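Local coordinates for glycerophosphodiester phosphodiesterase (Parabacteroides distasonis, PDB 3NO3), which belongs to the glycerophosphoryl diester phosphodiesterase family of TIM-barrel proteins and holds a bound magnesium ion, at residues W14-E17 with G18-Q21; S23-S26 with L27-S31; V51-D55 with N56-G60; C66-D69 with E70-L74; Y88-R91 with A92-K96. One frame throughout, in Å; residues are numbered along the deposited sequence. Where two conformers were deposited one is given.

How the contacts relate
Contacts 2 and 5 lie on two neighbouring helices of the barrel's outer layer and are partly buried. They touch through the Glu28-Arg91 salt bridge and through Tyr88 OH, which reaches Ser23 O. Contacts 1, 3 and 4 are at the surface. Contact 1 is the loop that leads into the helix of contact 2, and its Glu17 O and Thr16 OG1 receive arginines of that helix. Contacts 3 and 4 pack together through Ile58, Leu71 and Leu74. Helix bonds dominate contacts 2 and 5. A turn bond and a covered indole mark contact 1, an aromatic-aliphatic pair contact 3, and a capping box with a charge network contact 4.

Contact 1 (W14-E17 with G18-Q21); sequences WKTE and GSAQ
Thr16 and Ser19 close a type II beta turn at the tip of the loop between strand 6-9 and helix 24-32. Ser19 N donates to Thr16 O at 3.1 Å, with an N-H...O angle of 151°. Gly18 sits at the third position of the turn with the positive phi that this turn type calls for. Beside the bond, the methyl CG2 of Thr16 lies 3.7 Å from Ser19 CB. The hydroxyl of Ser19 turns back over the chain: its OG is 3.4 Å from Trp14 CA and donates to Tyr13 O. Thr16 OG1 is taken by Arg29 of the following helix.

In the TIM barrel this is the loop after the first strand of the chain, and its far end comes within about 9 Å of the magnesium ion at the Gln21 side chain. Here Trp14 and Gln21 run side by side in the same direction. Trp14 CG stands between its own backbone N and carbonyl carbon (chi1 66°), and this brings the indole alongside Gln21. Gln21 CG lies over the five-membered ring, 3.5 Å from its centroid, a CH-pi contact. Farther out, Gln21 NE2 is above the six-membered ring, 3.3 Å from Trp14 CH2. The amide is not stacked flat, for its plane is turned 66° from the indole. The opposite face of the indole carries Lys15 CG. Two outside bonds fix the polar ends of the pair: Trp14 NE1 to Asp224 OD1, and Arg11 NH1 to Gln21 OE1.

Contact 2 (S23-S26 with L27-S31); sequences SIRS and LERAS
Ser23 O accepts from Leu27 N at 3.2 Å, the first main-chain bond of helix 24-32. Ser23 is the N-cap. Its OG accepts from Ser26 N at 2.9 Å, while Ser23 N donates to Ser26 OG at 3.1 Å. The two serines thus make a capping box. Ser23 OG also reaches Ala20 O in the preceding loop.

Ile24 O takes Glu28 N at 2.9 Å. Ile24 CG2 is anti to the backbone N and leans on the Glu28 carboxylate, 3.5 Å from OE2. That same OE2 is salt-bridged to Arg91 of helix 85-94. Helix 24-32 joins strands 6-9 and 37-44 as a beta-alpha-beta crossover of the barrel, and Leu27 and Ala30 face Ser38 on the second strand.

Arg25 and Arg29 lie side by side one turn apart. In one of the two Arg25 conformers, Arg29 CD appears to lie over one face of the Arg25 guanidinium. Each has its own outside partner: Arg25 NH1 bonds to Glu17 O, and Arg29 NH1 meets Glu32. Ser26 O closes the series by accepting from Ala30 N at 2.9 Å. Ser26 OG bonds also to Arg11 O.

Contact 3 (V51-D55 with N56-G60); sequences VVYHD and NDIQG
Tyr53 lays one face of its ring against the side chain of Ile58. The two side chains cross at a slant. Ile58 CB lies over the face near its CE2 corner, 3.7 Å from Tyr53 CE2. Ile58 CG1 follows at 3.8 Å from Tyr53 CZ. The terminal methyl CD1 then lies over the ring, 4.0 Å from its centroid and 20° off the normal, which makes a CH-pi contact. Ile58 can cover the ring in this way because its chain is fully extended, with CG1 anti to the backbone N (chi1 178°) and CD1 anti again.

The main chain turns back between the two residues. Asp55 O sits at the edge of the Tyr53 ring, in its plane. Asp55 CB is 3.6 Å from Asp57 O, a contact that crosses the turn beside the ring.

A water lies between the phenol and Gln59. It accepts from Gln59 NE2 at 2.9 Å and is 3.3 Å from Tyr53 OH, a weak bond. Gln59 NE2 also has Gln75 O as a partner.

Ile58 also touches Ile63, and its CG2 meets Leu71. The CB of His54 points away from 56-60, and the His54 side chain is about 5 Å from the magnesium ion that Glu39, Asp41 and Glu103 bind. Residues 51-60 lead from strand 50-52, beside the metal site of this TIM-barrel family member, to the small hairpin of strands 57-58 and 61-62.

Contact 4 (C66-D69 with E70-L74); sequences CTYD and ELKDL
Glu70 OE2 takes Thr67 N at 3.0 Å, from the anti side and 32° out of the carboxylate plane. The return bond, from Glu70 N to Thr67 OG1, is weak. Together they form a capping box at the start of the short helix. Just before it, Cys66 packs its CB 4.0 Å from Leu71 CD2.

Farther along, Lys72 CB lies over one face of Tyr68, 3.8 Å from the ring centroid, in a CH-pi contact. The torsion that sets Lys72 CG between its backbone N and carbonyl carbon (chi1 65°) sends the rest of the chain past the ring toward Asp69. A water bridges Tyr68 OH at 2.6 Å and Lys72 O at 2.7 Å.

At the tip, Lys72 NZ forms a salt bridge with Asp73 OD2 at 3.3 Å, approaching from above the carboxylate plane. Lys72 and Asp69 lie side by side, pointing the same way. In one of the two Asp69 conformers, a weak and tentative salt bridge runs from NZ to Asp69 OD1 at 3.5 Å. A second water is shared by Asp69 O and Asp73 OD2.

Helix 68-71 sits on the outer rim of the molecule. Leu71 touches Lys61 of strand 61-62 and Leu82, Tyr68 touches Val49 and Val51 by strand 50-52, and Asp47 receives Tyr68 N.

Contact 5 (Y88-R91 with A92-K96); sequences YLKR and AKKLK
The side chain of Arg91 runs forward along helix 85-94 to Lys94 and Leu95. The helix belongs to the outer layer of the TIM barrel and leads into strand 99-104. From CB the side chain starts out with CG anti to the backbone N (chi1 -173°), and a bend at the next bond (chi2 69°) turns the chain toward the C-terminal end of the helix. CD then comes 4.2 Å from Lys94 NZ. NE has Glu28 of helix 24-32 as its partner. At the tip, CZ lies 4.0 Å from Leu95 CD2, and NH1 is 3.6 Å from both CG and CD2 of Leu95. NH2 meets the same methyl, at 3.8 Å from Leu95 CD2.

The guanidinium has Leu95 CD1 over one face, offset toward the rim. Lys94 CB stands at its edge, near its plane and 3.7 Å from NH1. The two cationic ends are close, with Lys94 NZ 4.4 Å from Arg91 NH1. The negative charge of Glu28 probably eases this closeness.

Ala92 N to Tyr88 O and Lys93 N to Leu89 O are regular helix bonds. The next is not: Lys94 N bonds weakly to Arg91 O, three residues back, as the helix runs out. Ala92 and Leu89 face Leu100 of the barrel strand, while Leu95 packs on Leu27 and Ser31. Just past the end, the long side chain of Lys96 curls back, and its NZ donates to Lys93 O at 3.0 Å.

Contact 1 (W14-E17 with G18-Q21)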
# COMPACT_ATOMS: atom_id res chain seq x y z
N TRP A 14 -10.51 3.52 -7.28
CA TRP A 14 -10.65 3.08 -8.64
C TRP A 14 -12.06 2.66 -9.03
O TRP A 14 -12.36 2.70 -10.22
CB TRP A 14 -9.65 1.99 -8.99
CG TRP A 14 -9.83 0.72 -8.29
CD1 TRP A 14 -9.28 0.38 -7.10
CD2 TRP A 14 -10.57 -0.42 -8.73
NE1 TRP A 14 -9.67 -0.86 -6.74
CE2 TRP A 14 -10.45 -1.40 -7.72
CE3 TRP A 14 -11.32 -0.72 -9.87
CZ2 TRP A 14 -11.07 -2.65 -7.80
CZ3 TRP A 14 -11.94 -1.98 -9.96
CH2 TRP A 14 -11.82 -2.92 -8.93
N LYS A 15 -12.92 2.29 -8.08
CA LYS A 15 -14.31 1.88 -8.35
C LYS A 15 -15.23 3.10 -8.38
O LYS A 15 -16.18 3.25 -7.59
CB LYS A 15 -14.77 0.83 -7.33
CG LYS A 15 -14.15 -0.57 -7.60
CD LYS A 15 -14.79 -1.66 -6.74
CE LYS A 15 -16.23 -2.07 -7.18
NZ LYS A 15 -16.21 -2.73 -8.50
N THR A 16 -14.94 3.98 -9.33
CA THR A 16 -15.64 5.23 -9.49
C THR A 16 -15.43 5.70 -10.95
O THR A 16 -14.41 5.36 -11.58
CB THR A 16 -15.19 6.29 -8.44
OG1 THR A 16 -16.09 7.39 -8.47
CG2 THR A 16 -13.72 6.80 -8.65
N GLU A 17 -16.40 6.47 -11.46
CA GLU A 17 -16.36 6.99 -12.85
C GLU A 17 -15.03 7.59 -13.31
O GLU A 17 -14.47 8.46 -12.64
CB GLU A 17 -17.44 8.06 -13.02
CG GLU A 17 -17.56 8.67 -14.41
CD GLU A 17 -18.69 9.71 -14.48
OE1 GLU A 17 -19.30 10.07 -13.43
OE2 GLU A 17 -18.96 10.18 -15.60
N GLY A 18 -14.54 7.09 -14.46
CA GLY A 18 -13.31 7.58 -15.07
C GLY A 18 -12.00 7.08 -14.48
O GLY A 18 -10.93 7.39 -15.04
N SER A 19 -12.09 6.28 -13.42
CA SER A 19 -10.93 5.84 -12.66
C SER A 19 -10.47 4.45 -13.11
O SER A 19 -11.06 3.84 -13.99
CB SER A 19 -11.21 5.95 -11.16
OG SER A 19 -9.97 5.94 -10.42
N ALA A 20 -9.33 4.04 -12.57
CA ALA A 20 -8.63 2.82 -12.94
C ALA A 20 -7.74 2.52 -11.79
O ALA A 20 -7.30 3.41 -11.10
CB ALA A 20 -7.75 3.01 -14.20
N GLN A 21 -7.46 1.24 -11.59
CA GLN A 21 -6.49 0.83 -10.56
C GLN A 21 -5.14 1.49 -10.78
O GLN A 21 -4.68 1.61 -11.94
CB GLN A 21 -6.36 -0.71 -10.56
CG GLN A 21 -7.62 -1.39 -10.11
CD GLN A 21 -7.61 -2.90 -10.25
OE1 GLN A 21 -6.56 -3.54 -10.30
NE2 GLN A 21 -8.81 -3.49 -10.27

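Contact 2 (S23-S26 with L27-S31)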
# COMPACT_ATOMS: atom_id res chain seq x y z
N SER A 23 -3.79 4.47 -10.79
CA SER A 23 -3.81 5.56 -11.78
C SER A 23 -3.70 6.92 -11.07
O SER A 23 -3.88 7.04 -9.85
CB SER A 23 -5.10 5.48 -12.60
OG SER A 23 -6.26 5.77 -11.85
N ILE A 24 -3.44 7.95 -11.87
CA ILE A 24 -3.47 9.33 -11.41
C ILE A 24 -4.89 9.65 -10.91
O ILE A 24 -5.06 10.18 -9.80
CB ILE A 24 -3.03 10.27 -12.52
CG1 ILE A 24 -1.54 10.03 -12.88
CG2 ILE A 24 -3.43 11.76 -12.15
CD1 ILE A 24 -0.51 10.30 -11.77
N ARG A 25 -5.91 9.22 -11.67
CA ARG A 25 -7.29 9.45 -11.31
C ARG A 25 -7.64 8.79 -9.97
O ARG A 25 -8.29 9.40 -9.16
CB ARG A 25 -8.21 8.96 -12.43
CG ARG A 25 -9.70 9.04 -12.22
CD ARG A 25 -10.31 10.41 -12.19
NE ARG A 25 -11.73 10.34 -12.61
CZ ARG A 25 -12.61 11.34 -12.57
NH1 ARG A 25 -13.85 11.13 -13.02
NH2 ARG A 25 -12.29 12.54 -12.09
N SER A 26 -7.17 7.56 -9.73
CA SER A 26 -7.51 6.86 -8.48
C SER A 26 -6.86 7.49 -7.24
O SER A 26 -7.49 7.56 -6.18
CB SER A 26 -7.26 5.34 -8.56
OG SER A 26 -5.87 4.95 -8.51
N LEU A 27 -5.64 7.98 -7.41
CA LEU A 27 -4.94 8.73 -6.39
C LEU A 27 -5.71 10.04 -6.09
O LEU A 27 -5.92 10.37 -4.93
CB LEU A 27 -3.52 9.05 -6.86
CG LEU A 27 -2.68 9.99 -6.00
CD1 LEU A 27 -2.45 9.42 -4.63
CD2 LEU A 27 -1.40 10.28 -6.73
N GLU A 28 -6.10 10.75 -7.15
CA GLU A 28 -6.87 12.01 -7.00
C GLU A 28 -8.20 11.78 -6.31
O GLU A 28 -8.58 12.53 -5.40
CB GLU A 28 -7.12 12.67 -8.35
CG GLU A 28 -5.86 13.22 -9.07
CD GLU A 28 -6.14 13.71 -10.51
OE1 GLU A 28 -7.17 13.32 -11.12
OE2 GLU A 28 -5.32 14.52 -11.04
N ARG A 29 -8.91 10.74 -6.72
CA ARG A 29 -10.19 10.44 -6.13
C ARG A 29 -10.08 9.97 -4.66
O ARG A 29 -10.94 10.34 -3.83
CB ARG A 29 -10.96 9.43 -6.99
CG ARG A 29 -11.33 9.96 -8.37
CD ARG A 29 -12.50 10.97 -8.40
NE ARG A 29 -13.75 10.34 -8.02
CZ ARG A 29 -14.47 10.55 -6.92
NH1 ARG A 29 -14.17 11.46 -6.00
NH2 ARG A 29 -15.56 9.82 -6.74
N ALA A 30 -9.05 9.21 -4.31
CA ALA A 30 -8.77 8.88 -2.88
C ALA A 30 -8.61 10.13 -2.01
O ALA A 30 -9.18 10.22 -0.91
CB ALA A 30 -7.54 7.99 -2.74
N SER A 31 -7.85 11.09 -2.52
CA SER A 31 -7.73 12.43 -1.89
C SER A 31 -9.06 13.16 -1.83
O SER A 31 -9.39 13.70 -0.77
CB SER A 31 -6.69 13.28 -2.63
OG SER A 31 -6.67 14.61 -2.13

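Contact 3 (V51-D55 with N56-G60)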
# COMPACT_ATOMS: atom_id res chain seq x y z
N VAL A 51 7.95 2.08 -11.84
CA VAL A 51 6.62 2.30 -12.46
C VAL A 51 5.57 1.74 -11.54
O VAL A 51 5.88 0.92 -10.67
CB VAL A 51 6.54 1.65 -13.85
CG1 VAL A 51 7.60 2.27 -14.82
CG2 VAL A 51 6.75 0.08 -13.76
N VAL A 52 4.31 2.13 -11.80
CA VAL A 52 3.20 1.85 -10.92
C VAL A 52 2.20 0.95 -11.64
O VAL A 52 1.59 1.37 -12.65
CB VAL A 52 2.52 3.13 -10.44
CG1 VAL A 52 1.36 2.80 -9.48
CG2 VAL A 52 3.52 4.00 -9.72
N TYR A 53 2.08 -0.29 -11.16
CA TYR A 53 1.16 -1.29 -11.76
C TYR A 53 1.07 -2.53 -10.86
O TYR A 53 2.06 -2.89 -10.21
CB TYR A 53 1.65 -1.70 -13.18
CG TYR A 53 0.56 -2.34 -14.02
CD1 TYR A 53 -0.44 -1.56 -14.60
CD2 TYR A 53 0.52 -3.71 -14.21
CE1 TYR A 53 -1.44 -2.12 -15.35
CE2 TYR A 53 -0.49 -4.30 -15.00
CZ TYR A 53 -1.47 -3.49 -15.56
OH TYR A 53 -2.46 -4.04 -16.30
N HIS A 54 -0.12 -3.15 -10.75
CA HIS A 54 -0.28 -4.29 -9.85
C HIS A 54 0.35 -5.58 -10.39
O HIS A 54 1.21 -6.18 -9.73
CB HIS A 54 -1.73 -4.59 -9.49
CG HIS A 54 -1.90 -5.94 -8.85
ND1 HIS A 54 -1.32 -6.27 -7.63
CD2 HIS A 54 -2.53 -7.06 -9.28
CE1 HIS A 54 -1.61 -7.53 -7.34
NE2 HIS A 54 -2.34 -8.03 -8.33
N ASP A 55 -0.11 -6.03 -11.54
CA ASP A 55 0.29 -7.35 -12.03
C ASP A 55 1.75 -7.35 -12.51
O ASP A 55 2.31 -6.28 -12.88
CB ASP A 55 -0.62 -7.82 -13.15
CG ASP A 55 -2.02 -8.26 -12.64
OD1 ASP A 55 -2.10 -9.27 -11.90
OD2 ASP A 55 -3.00 -7.63 -13.04
N ASN A 56 2.37 -8.51 -12.47
CA ASN A 56 3.76 -8.62 -12.94
C ASN A 56 3.88 -8.48 -14.45
O ASN A 56 4.94 -8.14 -14.91
CB ASN A 56 4.36 -9.96 -12.49
CG ASN A 56 4.56 -10.04 -10.97
OD1 ASN A 56 5.00 -9.09 -10.33
ND2 ASN A 56 4.24 -11.19 -10.40
N ASP A 57 2.79 -8.69 -15.20
CA ASP A 57 2.77 -8.62 -16.66
C ASP A 57 1.67 -7.64 -17.08
O ASP A 57 0.60 -7.67 -16.51
CB ASP A 57 2.44 -9.99 -17.25
CG ASP A 57 3.41 -11.05 -16.78
OD1 ASP A 57 4.48 -11.15 -17.41
OD2 ASP A 57 3.14 -11.75 -15.77
N ILE A 58 1.98 -6.80 -18.06
CA ILE A 58 1.04 -5.82 -18.60
C ILE A 58 0.99 -6.04 -20.10
O ILE A 58 1.99 -5.89 -20.79
CB ILE A 58 1.42 -4.34 -18.21
CG1 ILE A 58 0.40 -3.34 -18.85
CG2 ILE A 58 2.89 -4.01 -18.54
CD1 ILE A 58 0.64 -1.87 -18.52
N GLN A 59 -0.17 -6.45 -20.62
CA GLN A 59 -0.39 -6.62 -22.05
C GLN A 59 0.70 -7.54 -22.70
O GLN A 59 1.24 -7.24 -23.75
CB GLN A 59 -0.52 -5.25 -22.73
CG GLN A 59 -1.83 -4.54 -22.25
CD GLN A 59 -1.81 -3.04 -22.42
OE1 GLN A 59 -1.44 -2.54 -23.50
NE2 GLN A 59 -2.27 -2.31 -21.39
N GLY A 60 1.02 -8.63 -22.02
CA GLY A 60 2.01 -9.60 -22.48
C GLY A 60 3.46 -9.23 -22.19
O GLY A 60 4.35 -10.02 -22.56
O HOH W 1 -3.50 -4.06 -19.46

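Contact 4 (C66-D69 with E70-L74)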
# COMPACT_ATOMS: atom_id res chain seq x y z
N CYS A 66 11.57 -6.01 -18.69
CA CYS A 66 11.41 -5.17 -19.88
C CYS A 66 12.06 -3.81 -19.59
O CYS A 66 12.08 -3.37 -18.46
CB CYS A 66 9.94 -4.97 -20.23
SG CYS A 66 9.28 -6.39 -21.09
N THR A 67 12.52 -3.12 -20.60
CA THR A 67 12.94 -1.73 -20.42
C THR A 67 11.73 -0.80 -20.34
O THR A 67 10.64 -1.12 -20.83
CB THR A 67 13.80 -1.23 -21.56
OG1 THR A 67 13.02 -1.28 -22.76
CG2 THR A 67 15.14 -2.04 -21.67
N TYR A 68 11.91 0.36 -19.70
CA TYR A 68 10.82 1.35 -19.63
C TYR A 68 10.33 1.76 -21.05
O TYR A 68 9.12 1.93 -21.28
CB TYR A 68 11.20 2.55 -18.76
CG TYR A 68 10.14 3.61 -18.76
CD1 TYR A 68 8.86 3.36 -18.24
CD2 TYR A 68 10.37 4.83 -19.37
CE1 TYR A 68 7.85 4.30 -18.29
CE2 TYR A 68 9.36 5.81 -19.43
CZ TYR A 68 8.11 5.54 -18.89
OH TYR A 68 7.14 6.51 -18.99
N ASP A 69 11.25 1.89 -21.99
CA ASP A 69 10.92 2.21 -23.39
C ASP A 69 9.91 1.24 -24.01
O ASP A 69 9.01 1.68 -24.76
CB ASP A 69 12.19 2.24 -24.26
CG ASP A 69 11.96 2.90 -25.60
OD1 ASP A 69 11.68 4.11 -25.60
OD2 ASP A 69 12.05 2.23 -26.66
N GLU A 70 10.05 -0.06 -23.73
CA GLU A 70 9.05 -1.07 -24.20
C GLU A 70 7.65 -0.86 -23.58
O GLU A 70 6.64 -1.21 -24.19
CB GLU A 70 9.47 -2.50 -23.83
CG GLU A 70 10.64 -3.07 -24.55
CD GLU A 70 11.01 -4.46 -23.99
OE1 GLU A 70 10.40 -5.45 -24.42
OE2 GLU A 70 11.91 -4.56 -23.13
N LEU A 71 7.58 -0.32 -22.36
CA LEU A 71 6.34 -0.24 -21.58
C LEU A 71 5.63 1.12 -21.61
O LEU A 71 4.45 1.20 -21.22
CB LEU A 71 6.64 -0.57 -20.10
CG LEU A 71 7.32 -1.92 -19.80
CD1 LEU A 71 7.75 -1.89 -18.35
CD2 LEU A 71 6.39 -3.12 -20.10
N LYS A 72 6.34 2.16 -22.01
CA LYS A 72 5.93 3.54 -21.67
C LYS A 72 4.67 4.06 -22.26
O LYS A 72 4.08 4.99 -21.71
CB LYS A 72 7.04 4.55 -22.00
CG LYS A 72 7.42 4.74 -23.47
CD LYS A 72 8.69 5.68 -23.58
CE LYS A 72 8.90 6.27 -24.96
NZ LYS A 72 8.48 5.39 -26.05
N ASP A 73 4.30 3.51 -23.41
CA ASP A 73 3.13 3.93 -24.10
C ASP A 73 1.92 3.00 -23.88
O ASP A 73 0.85 3.29 -24.41
CB ASP A 73 3.45 4.12 -25.59
CG ASP A 73 4.40 5.30 -25.83
OD1 ASP A 73 4.27 6.38 -25.16
OD2 ASP A 73 5.29 5.12 -26.67
N LEU A 74 2.07 1.95 -23.07
CA LEU A 74 0.95 1.07 -22.73
C LEU A 74 -0.07 1.83 -21.87
O LEU A 74 0.31 2.65 -21.06
CB LEU A 74 1.43 -0.20 -22.05
CG LEU A 74 2.43 -1.13 -22.79
CD1 LEU A 74 2.78 -2.32 -21.90
CD2 LEU A 74 1.88 -1.59 -24.15
O HOH W 2 4.68 5.80 -19.25
O HOH W 3 6.74 2.28 -26.43
O HOH W 4 10.74 4.12 -28.25

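Contact 5 (Y88-R91 with A92-K96)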
# COMPACT_ATOMS: atom_id res chain seq x y z
N TYR A 88 3.68 9.70 -10.30
CA TYR A 88 2.71 9.39 -9.22
C TYR A 88 3.00 10.26 -8.04
O TYR A 88 2.08 10.89 -7.47
CB TYR A 88 2.75 7.88 -8.84
CG TYR A 88 1.37 7.28 -8.59
CD1 TYR A 88 0.53 7.00 -9.65
CD2 TYR A 88 0.92 7.00 -7.31
CE1 TYR A 88 -0.74 6.45 -9.46
CE2 TYR A 88 -0.35 6.44 -7.11
CZ TYR A 88 -1.16 6.16 -8.19
OH TYR A 88 -2.44 5.65 -7.98
N LEU A 89 4.29 10.37 -7.70
CA LEU A 89 4.74 11.21 -6.60
C LEU A 89 4.63 12.70 -6.86
O LEU A 89 4.33 13.44 -5.93
CB LEU A 89 6.18 10.83 -6.20
CG LEU A 89 6.27 9.37 -5.73
CD1 LEU A 89 7.70 9.08 -5.30
CD2 LEU A 89 5.25 8.98 -4.63
N LYS A 90 4.84 13.16 -8.10
CA LYS A 90 4.68 14.57 -8.42
C LYS A 90 3.21 14.96 -8.15
O LYS A 90 2.93 16.03 -7.59
CB LYS A 90 5.09 14.84 -9.87
CG LYS A 90 4.94 16.29 -10.39
CD LYS A 90 5.64 16.47 -11.77
CE LYS A 90 5.34 17.82 -12.45
NZ LYS A 90 3.88 18.03 -12.74
N ARG A 91 2.27 14.10 -8.54
CA ARG A 91 0.84 14.39 -8.30
C ARG A 91 0.51 14.33 -6.80
O ARG A 91 -0.15 15.22 -6.27
CB ARG A 91 -0.05 13.42 -9.10
CG ARG A 91 -1.58 13.73 -9.06
CD ARG A 91 -1.92 14.98 -9.80
NE ARG A 91 -3.27 15.48 -9.53
CZ ARG A 91 -3.62 16.33 -8.56
NH1 ARG A 91 -2.77 16.79 -7.64
NH2 ARG A 91 -4.89 16.71 -8.48
N ALA A 92 1.03 13.31 -6.12
CA ALA A 92 0.80 13.11 -4.68
C ALA A 92 1.32 14.25 -3.84
O ALA A 92 0.68 14.62 -2.84
CB ALA A 92 1.40 11.79 -4.22
N LYS A 93 2.42 14.86 -4.27
CA LYS A 93 2.94 16.03 -3.57
C LYS A 93 1.95 17.18 -3.43
O LYS A 93 1.92 17.83 -2.39
CB LYS A 93 4.23 16.55 -4.22
CG LYS A 93 4.96 17.67 -3.42
CD LYS A 93 5.51 17.14 -2.08
CE LYS A 93 6.37 18.16 -1.36
NZ LYS A 93 6.69 17.67 0.03
N LYS A 94 1.15 17.45 -4.46
CA LYS A 94 0.12 18.49 -4.38
C LYS A 94 -1.14 18.09 -3.57
O LYS A 94 -1.95 18.96 -3.24
CB LYS A 94 -0.33 18.89 -5.76
CG LYS A 94 0.75 19.32 -6.76
CD LYS A 94 0.05 19.80 -8.03
CE LYS A 94 0.86 19.61 -9.29
NZ LYS A 94 0.62 18.27 -9.93
N LEU A 95 -1.32 16.79 -3.30
CA LEU A 95 -2.45 16.26 -2.53
C LEU A 95 -2.05 16.07 -1.07
O LEU A 95 -1.61 14.98 -0.65
CB LEU A 95 -2.93 14.94 -3.15
CG LEU A 95 -3.40 14.98 -4.61
CD1 LEU A 95 -3.54 13.54 -5.10
CD2 LEU A 95 -4.69 15.78 -4.79
N LYS A 96 -2.21 17.15 -0.29
CA LYS A 96 -1.58 17.25 1.03
C LYS A 96 -2.20 16.40 2.15
O LYS A 96 -1.53 15.99 3.10
CB LYS A 96 -1.55 18.73 1.49
CG LYS A 96 -0.77 19.69 0.55
CD LYS A 96 0.71 19.31 0.41
CE LYS A 96 1.49 20.36 -0.47
NZ LYS A 96 2.95 20.02 -0.62